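Local coordinates for AB hydrolase-1 domain-containing protein (Parabacteroides distasonis, PDB 4Q34) that is probably an esterase of the alpha/beta hydrolase family, though its substrate has not been established, at residues A[200-212]-A[224-237]. Residues are numbered along the deposited sequence; the frame is centred on the assembly and turned at random.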
ATOM      1  N   PRO A 200      -1.255  18.414  13.999  1.00 18.39           N
ATOM      2  CA  PRO A 200       0.073  17.935  14.350  1.00 18.15           C
ATOM      3  C   PRO A 200       0.211  17.613  15.835  1.00 19.20           C
ATOM      4  O   PRO A 200      -0.451  18.180  16.687  1.00 19.87           O
ATOM      5  CB  PRO A 200       1.006  19.100  13.953  1.00 18.30           C
ATOM      6  CG  PRO A 200       0.127  20.294  13.936  1.00 18.21           C
ATOM      7  CD  PRO A 200      -1.222  19.783  13.496  1.00 18.86           C
ATOM      8  N   GLY A 201       1.117  16.709  16.138  1.00 19.42           N
ATOM      9  CA  GLY A 201       1.400  16.380  17.531  1.00 20.26           C
ATOM     10  C   GLY A 201       2.826  15.878  17.624  1.00 22.74           C
ATOM     11  O   GLY A 201       3.198  14.985  16.868  1.00 21.68           O
ATOM     12  N   GLY A 202       3.587  16.450  18.539  1.00 22.48           N
ATOM     13  CA  GLY A 202       4.913  15.978  18.868  1.00 22.69           C
ATOM     14  C   GLY A 202       6.022  16.899  18.379  1.00 21.84           C
ATOM     15  O   GLY A 202       5.921  17.493  17.293  1.00 20.51           O
ATOM     16  N   ALA A 203       7.049  16.998  19.214  1.00 20.79           N
ATOM     17  CA  ALA A 203       8.349  17.590  18.897  1.00 21.04           C
ATOM     18  C   ALA A 203       8.232  18.947  18.190  1.00 22.37           C
ATOM     19  O   ALA A 203       8.764  19.168  17.076  1.00 22.26           O
ATOM     20  CB  ALA A 203       9.180  16.618  18.105  1.00 21.02           C
ATOM     21  N   VAL A 204       7.540  19.859  18.849  1.00 21.02           N
ATOM     22  CA  VAL A 204       7.360  21.206  18.304  1.00 21.16           C
ATOM     23  C   VAL A 204       8.640  21.983  18.612  1.00 20.81           C
ATOM     24  O   VAL A 204       9.030  22.067  19.747  1.00 21.28           O
ATOM     25  CB  VAL A 204       6.131  21.885  18.917  1.00 22.01           C
ATOM     26  CG1 VAL A 204       5.973  23.282  18.357  1.00 20.99           C
ATOM     27  CG2 VAL A 204       4.882  21.028  18.679  1.00 24.64           C
ATOM     28  N   PRO A 205       9.328  22.529  17.591  1.00 19.23           N
ATOM     29  CA  PRO A 205      10.610  23.110  17.874  1.00 20.57           C
ATOM     30  C   PRO A 205      10.558  24.575  18.340  1.00 20.20           C
ATOM     31  O   PRO A 205      10.000  25.436  17.665  1.00 23.07           O
ATOM     32  CB  PRO A 205      11.369  22.984  16.532  1.00 20.46           C
ATOM     33  CG  PRO A 205      10.278  23.101  15.537  1.00 19.96           C
ATOM     34  CD  PRO A 205       9.091  22.405  16.148  1.00 19.91           C
ATOM     35  N   PHE A 206      11.160  24.835  19.480  1.00 21.05           N
ATOM     36  CA  PHE A 206      11.328  26.173  20.002  1.00 20.81           C
ATOM     37  C   PHE A 206      12.821  26.484  20.217  1.00 21.46           C
ATOM     38  O   PHE A 206      13.625  25.552  20.428  1.00 22.97           O
ATOM     39  CB  PHE A 206      10.599  26.293  21.333  1.00 22.04           C
ATOM     40  CG  PHE A 206       9.108  26.249  21.212  1.00 21.74           C
ATOM     41  CD1 PHE A 206       8.435  25.055  21.256  1.00 22.09           C
ATOM     42  CD2 PHE A 206       8.392  27.420  21.096  1.00 24.31           C
ATOM     43  CE1 PHE A 206       7.050  25.014  21.171  1.00 24.32           C
ATOM     44  CE2 PHE A 206       7.004  27.385  20.961  1.00 23.37           C
ATOM     45  CZ  PHE A 206       6.339  26.185  21.021  1.00 21.25           C
ATOM     46  N   PRO A 207      13.198  27.778  20.216  1.00 21.93           N
ATOM     47  CA  PRO A 207      14.573  28.124  20.502  1.00 23.75           C
ATOM     48  C   PRO A 207      14.965  27.738  21.906  1.00 25.02           C
ATOM     49  O   PRO A 207      14.153  27.826  22.831  1.00 24.69           O
ATOM     50  CB  PRO A 207      14.624  29.650  20.385  1.00 25.59           C
ATOM     51  CG  PRO A 207      13.338  30.073  19.825  1.00 25.71           C
ATOM     52  CD  PRO A 207      12.347  28.962  20.012  1.00 24.87           C
ATOM     53  N   GLU A 208      16.210  27.306  22.048  1.00 25.36           N
ATOM     54  CA  GLU A 208      16.766  26.954  23.330  1.00 28.62           C
ATOM     55  C   GLU A 208      16.602  28.102  24.273  1.00 29.60           C
ATOM     56  O   GLU A 208      16.865  29.255  23.911  1.00 29.87           O
ATOM     57  CB  GLU A 208      18.257  26.625  23.149  1.00 28.18           C
ATOM     58  CG  GLU A 208      18.433  25.279  22.468  1.00 32.60           C
ATOM     59  CD  GLU A 208      19.794  25.079  21.773  1.00 37.52           C
ATOM     60  OE1 GLU A 208      20.545  26.047  21.631  1.00 33.72           O
ATOM     61  OE2 GLU A 208      20.079  23.932  21.329  1.00 40.92           O
ATOM     62  N   GLY A 209      16.120  27.796  25.472  1.00 30.23           N
ATOM     63  CA  GLY A 209      15.904  28.799  26.484  1.00 31.80           C
ATOM     64  C   GLY A 209      14.568  29.528  26.411  1.00 31.13           C
ATOM     65  O   GLY A 209      14.285  30.331  27.290  1.00 32.26           O
ATOM     66  N   GLN A 210      13.757  29.238  25.389  1.00 31.02           N
ATOM     67  CA  GLN A 210      12.482  29.905  25.133  0.50 30.44           C
ATOM     68  C   GLN A 210      11.340  28.914  25.066  1.00 30.13           C
ATOM     69  O   GLN A 210      10.327  29.213  24.467  1.00 30.81           O
ATOM     70  CB  GLN A 210      12.532  30.639  23.778  0.50 32.68           C
ATOM     71  CG  GLN A 210      13.653  31.642  23.648  0.50 34.45           C
ATOM     72  CD  GLN A 210      13.515  32.746  24.654  0.50 38.16           C
ATOM     73  OE1 GLN A 210      12.422  33.267  24.866  0.50 42.33           O
ATOM     74  NE2 GLN A 210      14.609  33.098  25.294  0.50 40.50           N
ATOM     75  N   LEU A 211      11.504  27.715  25.642  1.00 28.41           N
ATOM     76  CA  LEU A 211      10.444  26.718  25.665  1.00 31.24           C
ATOM     77  C   LEU A 211       9.257  27.238  26.500  1.00 34.57           C
ATOM     78  O   LEU A 211       9.401  27.499  27.713  1.00 33.75           O
ATOM     79  CB  LEU A 211      10.967  25.426  26.269  1.00 32.78           C
ATOM     80  CG  LEU A 211      10.317  24.085  25.991  1.00 37.09           C
ATOM     81  CD1 LEU A 211      10.189  23.791  24.501  1.00 33.64           C
ATOM     82  CD2 LEU A 211      11.147  22.991  26.661  1.00 41.50           C
ATOM     83  N   PRO A 212       8.097  27.435  25.861  1.00 35.97           N
ATOM     84  CA  PRO A 212       6.971  27.972  26.638  1.00 34.98           C
ATOM     85  C   PRO A 212       6.446  26.971  27.652  1.00 33.49           C
ATOM     86  O   PRO A 212       6.548  25.765  27.445  1.00 31.32           O
ATOM     87  CB  PRO A 212       5.897  28.279  25.580  1.00 37.00           C
ATOM     88  CG  PRO A 212       6.323  27.574  24.337  1.00 37.88           C
ATOM     89  CD  PRO A 212       7.749  27.149  24.460  1.00 32.86           C
HETATM   90  N   MSE A 224       8.225  14.752  25.864  1.00 59.27           N
HETATM   91  CA  MSE A 224       7.921  16.191  26.013  0.50 47.25           C
HETATM   92  C   MSE A 224       7.481  16.679  24.648  1.00 44.47           C
HETATM   93  O   MSE A 224       8.055  16.320  23.646  1.00 44.03           O
HETATM   94  CB  MSE A 224       9.077  17.031  26.589  0.50 46.40           C
HETATM   95  CG  MSE A 224       8.514  18.285  27.263  0.50 42.64           C
HETATM   96 SE   MSE A 224       9.904  19.463  28.026  0.38 52.63          SE
HETATM   97  CE  MSE A 224       9.589  19.082  29.936  0.50 45.78           C
ATOM     98  N   GLU A 225       6.415  17.486  24.627  1.00 34.79           N
ATOM     99  CA  GLU A 225       5.740  17.924  23.390  0.67 28.94           C
ATOM    100  C   GLU A 225       6.547  18.943  22.613  1.00 30.37           C
ATOM    101  O   GLU A 225       6.560  18.917  21.404  1.00 37.19           O
ATOM    102  CB  GLU A 225       4.395  18.562  23.729  0.67 28.60           C
ATOM    103  CG  GLU A 225       3.635  19.145  22.542  0.67 28.25           C
ATOM    104  CD  GLU A 225       3.143  18.104  21.556  0.67 26.92           C
ATOM    105  OE1 GLU A 225       3.024  16.907  21.947  0.67 25.07           O
ATOM    106  OE2 GLU A 225       2.815  18.496  20.403  0.67 21.93           O
ATOM    107  N   GLY A 226       7.143  19.885  23.312  1.00 27.33           N
ATOM    108  CA  GLY A 226       8.065  20.831  22.669  1.00 30.91           C
ATOM    109  C   GLY A 226       9.494  20.332  22.810  1.00 26.91           C
ATOM    110  O   GLY A 226       9.829  19.675  23.808  1.00 27.52           O
ATOM    111  N   ILE A 227      10.347  20.668  21.844  1.00 25.60           N
ATOM    112  CA  ILE A 227      11.782  20.416  21.948  1.00 23.63           C
ATOM    113  C   ILE A 227      12.558  21.706  21.727  1.00 24.74           C
ATOM    114  O   ILE A 227      12.073  22.635  21.093  1.00 25.15           O
ATOM    115  CB  ILE A 227      12.261  19.359  20.941  1.00 24.96           C
ATOM    116  CG1 ILE A 227      11.952  19.789  19.491  1.00 27.13           C
ATOM    117  CG2 ILE A 227      11.631  18.016  21.273  1.00 27.29           C
ATOM    118  CD1 ILE A 227      12.620  18.929  18.427  1.00 28.94           C
ATOM    119  N   GLU A 228      13.742  21.774  22.290  1.00 23.36           N
ATOM    120  CA  GLU A 228      14.597  22.930  22.158  1.00 24.24           C
ATOM    121  C   GLU A 228      15.548  22.682  20.994  1.00 27.51           C
ATOM    122  O   GLU A 228      16.124  21.588  20.873  1.00 27.57           O
ATOM    123  CB  GLU A 228      15.344  23.201  23.460  1.00 28.37           C
ATOM    124  CG  GLU A 228      14.468  23.803  24.544  1.00 29.94           C
ATOM    125  CD  GLU A 228      15.232  24.054  25.836  1.00 39.64           C
ATOM    126  OE1 GLU A 228      15.551  23.066  26.519  1.00 47.78           O
ATOM    127  OE2 GLU A 228      15.530  25.220  26.160  1.00 34.87           O
ATOM    128  N   VAL A 229      15.668  23.681  20.121  1.00 23.98           N
ATOM    129  CA  VAL A 229      16.572  23.622  18.959  1.00 24.98           C
ATOM    130  C   VAL A 229      17.389  24.918  18.922  1.00 23.77           C
ATOM    131  O   VAL A 229      16.980  25.930  19.476  1.00 23.10           O
ATOM    132  CB  VAL A 229      15.809  23.439  17.636  1.00 23.18           C
ATOM    133  CG1 VAL A 229      14.868  22.233  17.700  1.00 22.49           C
ATOM    134  CG2 VAL A 229      14.993  24.680  17.276  1.00 22.91           C
ATOM    135  N   PRO A 230      18.556  24.903  18.282  1.00 21.78           N
ATOM    136  CA  PRO A 230      19.309  26.149  18.194  1.00 21.55           C
ATOM    137  C   PRO A 230      18.517  27.246  17.455  1.00 20.39           C
ATOM    138  O   PRO A 230      17.677  26.930  16.599  1.00 20.47           O
ATOM    139  CB  PRO A 230      20.560  25.759  17.349  1.00 23.17           C
ATOM    140  CG  PRO A 230      20.646  24.261  17.505  1.00 24.43           C
ATOM    141  CD  PRO A 230      19.247  23.773  17.605  1.00 24.47           C
HETATM  142  N   MSE A 231      18.828  28.495  17.775  1.00 23.17           N
HETATM  143  CA  MSE A 231      18.099  29.643  17.178  1.00 23.87           C
HETATM  144  C   MSE A 231      18.173  29.566  15.676  1.00 22.29           C
HETATM  145  O   MSE A 231      17.186  29.810  14.997  1.00 22.30           O
HETATM  146  CB  MSE A 231      18.638  30.953  17.757  1.00 28.24           C
HETATM  147  CG  MSE A 231      17.975  32.192  17.150  1.00 34.09           C
HETATM  148 SE   MSE A 231      16.019  32.150  17.477  0.75 50.47          SE
HETATM  149  CE  MSE A 231      16.121  33.006  19.264  1.00 46.96           C
ATOM    150  N   SER A 232      19.326  29.223  15.102  1.00 22.77           N
ATOM    151  CA  SER A 232      19.391  29.198  13.627  1.00 23.19           C
ATOM    152  C   SER A 232      18.505  28.137  12.985  1.00 21.68           C
ATOM    153  O   SER A 232      18.057  28.297  11.838  1.00 23.52           O
ATOM    154  CB  SER A 232      20.854  29.020  13.146  1.00 24.27           C
ATOM    155  OG  SER A 232      21.290  27.690  13.363  1.00 25.69           O
ATOM    156  N   VAL A 233      18.225  27.064  13.712  1.00 21.52           N
ATOM    157  CA  VAL A 233      17.335  26.017  13.258  1.00 19.73           C
ATOM    158  C   VAL A 233      15.873  26.496  13.384  1.00 19.54           C
ATOM    159  O   VAL A 233      15.080  26.331  12.462  1.00 19.63           O
ATOM    160  CB  VAL A 233      17.596  24.713  14.023  1.00 21.18           C
ATOM    161  CG1 VAL A 233      16.573  23.670  13.668  1.00 21.13           C
ATOM    162  CG2 VAL A 233      18.998  24.209  13.693  1.00 23.36           C
ATOM    163  N   PHE A 234      15.562  27.107  14.512  1.00 19.46           N
ATOM    164  CA  PHE A 234      14.219  27.690  14.708  1.00 19.69           C
ATOM    165  C   PHE A 234      13.891  28.653  13.580  1.00 20.80           C
ATOM    166  O   PHE A 234      12.771  28.621  13.064  1.00 20.95           O
ATOM    167  CB  PHE A 234      14.134  28.382  16.057  1.00 19.18           C
ATOM    168  CG  PHE A 234      12.759  28.942  16.370  1.00 19.69           C
ATOM    169  CD1 PHE A 234      11.691  28.075  16.594  1.00 19.55           C
ATOM    170  CD2 PHE A 234      12.548  30.320  16.440  1.00 21.89           C
ATOM    171  CE1 PHE A 234      10.440  28.558  16.909  1.00 20.56           C
ATOM    172  CE2 PHE A 234      11.267  30.821  16.748  1.00 21.91           C
ATOM    173  CZ  PHE A 234      10.237  29.932  16.980  1.00 21.43           C
HETATM  174  N   MSE A 235      14.874  29.460  13.161  1.00 20.34           N
HETATM  175  CA  MSE A 235      14.641  30.437  12.078  1.00 24.18           C
HETATM  176  C   MSE A 235      14.289  29.787  10.766  1.00 22.96           C
HETATM  177  O   MSE A 235      13.692  30.435   9.893  1.00 20.50           O
HETATM  178  CB  MSE A 235      15.839  31.376  11.848  1.00 25.76           C
HETATM  179  CG  MSE A 235      16.129  32.249  13.055  1.00 35.10           C
HETATM  180 SE   MSE A 235      14.679  33.560  13.452  0.75 52.15          SE
HETATM  181  CE  MSE A 235      14.610  34.377  11.646  1.00 43.89           C
ATOM    182  N   GLU A 236      14.655  28.516  10.568  1.00 22.70           N
ATOM    183  CA  GLU A 236      14.281  27.841   9.320  1.00 23.49           C
ATOM    184  C   GLU A 236      12.773  27.749   9.141  1.00 21.76           C
ATOM    185  O   GLU A 236      12.301  27.791   8.011  1.00 22.81           O
ATOM    186  CB  GLU A 236      14.937  26.445   9.146  1.00 25.85           C
ATOM    187  CG  GLU A 236      16.432  26.343   9.435  1.00 36.88           C
ATOM    188  CD  GLU A 236      17.348  26.945   8.391  1.00 46.69           C
ATOM    189  OE1 GLU A 236      16.836  27.487   7.377  1.00 41.86           O
ATOM    190  OE2 GLU A 236      18.596  26.866   8.608  1.00 53.71           O
ATOM    191  N   TYR A 237      11.987  27.742  10.240  1.00 18.11           N
ATOM    192  CA  TYR A 237      10.547  27.614  10.149  1.00 18.29           C
ATOM    193  C   TYR A 237       9.847  28.945   9.790  1.00 19.18           C
ATOM    194  O   TYR A 237       8.630  28.982   9.696  1.00 23.04           O
ATOM    195  CB  TYR A 237       9.978  27.028  11.455  1.00 19.03           C
ATOM    196  CG  TYR A 237      10.584  25.651  11.687  1.00 17.63           C
ATOM    197  CD1 TYR A 237      10.101  24.556  11.013  1.00 16.92           C
ATOM    198  CD2 TYR A 237      11.632  25.459  12.569  1.00 21.43           C
ATOM    199  CE1 TYR A 237      10.692  23.295  11.144  1.00 18.98           C
ATOM    200  CE2 TYR A 237      12.204  24.217  12.728  1.00 19.63           C
ATOM    201  CZ  TYR A 237      11.738  23.138  12.016  1.00 19.35           C
ATOM    202  OH  TYR A 237      12.309  21.882  12.218  1.00 21.75           O
TER
HETATM  203  O   HOH W   1       2.042  19.706  17.911  1.00 26.38           O
HETATM  204  O   HOH W   2      20.266  28.639  20.446  1.00 31.54           O
HETATM  205  O   HOH W   3      19.027  21.680  22.350  1.00 41.11           O
HETATM  206  O   HOH W   4      13.600  26.819  27.585  1.00 34.49           O
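Val-204 to Pro-207 and Gly-226 to Val-229 form a small parallel pair separate from the main sheet of the alpha/beta hydrolase fold, its first strand following strand 192-198 of that sheet. Val-204, Phe-206 and Glu-208 give their N-H to Glu-225 O, Ile-227 O and Val-229 O, while Ile-227 N and Val-229 N give back to Val-204 O and Phe-206 O; Phe-206 N points almost straight at Ile-227 O (2.9 Å). A carboxylate grips each end. Gly-202 N reaches Glu-225 OE2 from above the carboxylate plane at 2.9 Å, while Glu-228, extended beyond CG, presents OE2 to Gly-209 N at 2.7 Å, holding the type II turn from Pro-207 to Gln-210.

Beyond the ladder, the chain turns at Pro-230 into helix 231-234. CG of Phe-234 stands anti to the backbone N (chi1 -177°), which swings the ring to where Pro-207 CD stands over the centre of one face, 3.5 Å from the centroid, a CH-pi contact; Pro-205 O lies at the ring edge. An alanine in place of Phe-234 would probably open a gap beneath Pro-207 and weaken the hold between helix and ribbon. Tyr-237 offers a ring face to Pro-205 CG, and its OH bonds to Trp-183 O.

Helix 257-277 packs against Val-204, Phe-206 and Phe-234, with Trp-272 hydrogen-bonded to Pro-205 O and Arg-265 in a salt bridge with Glu-225 OE1, while helix 178-185 meets Ala-203 and Pro-205.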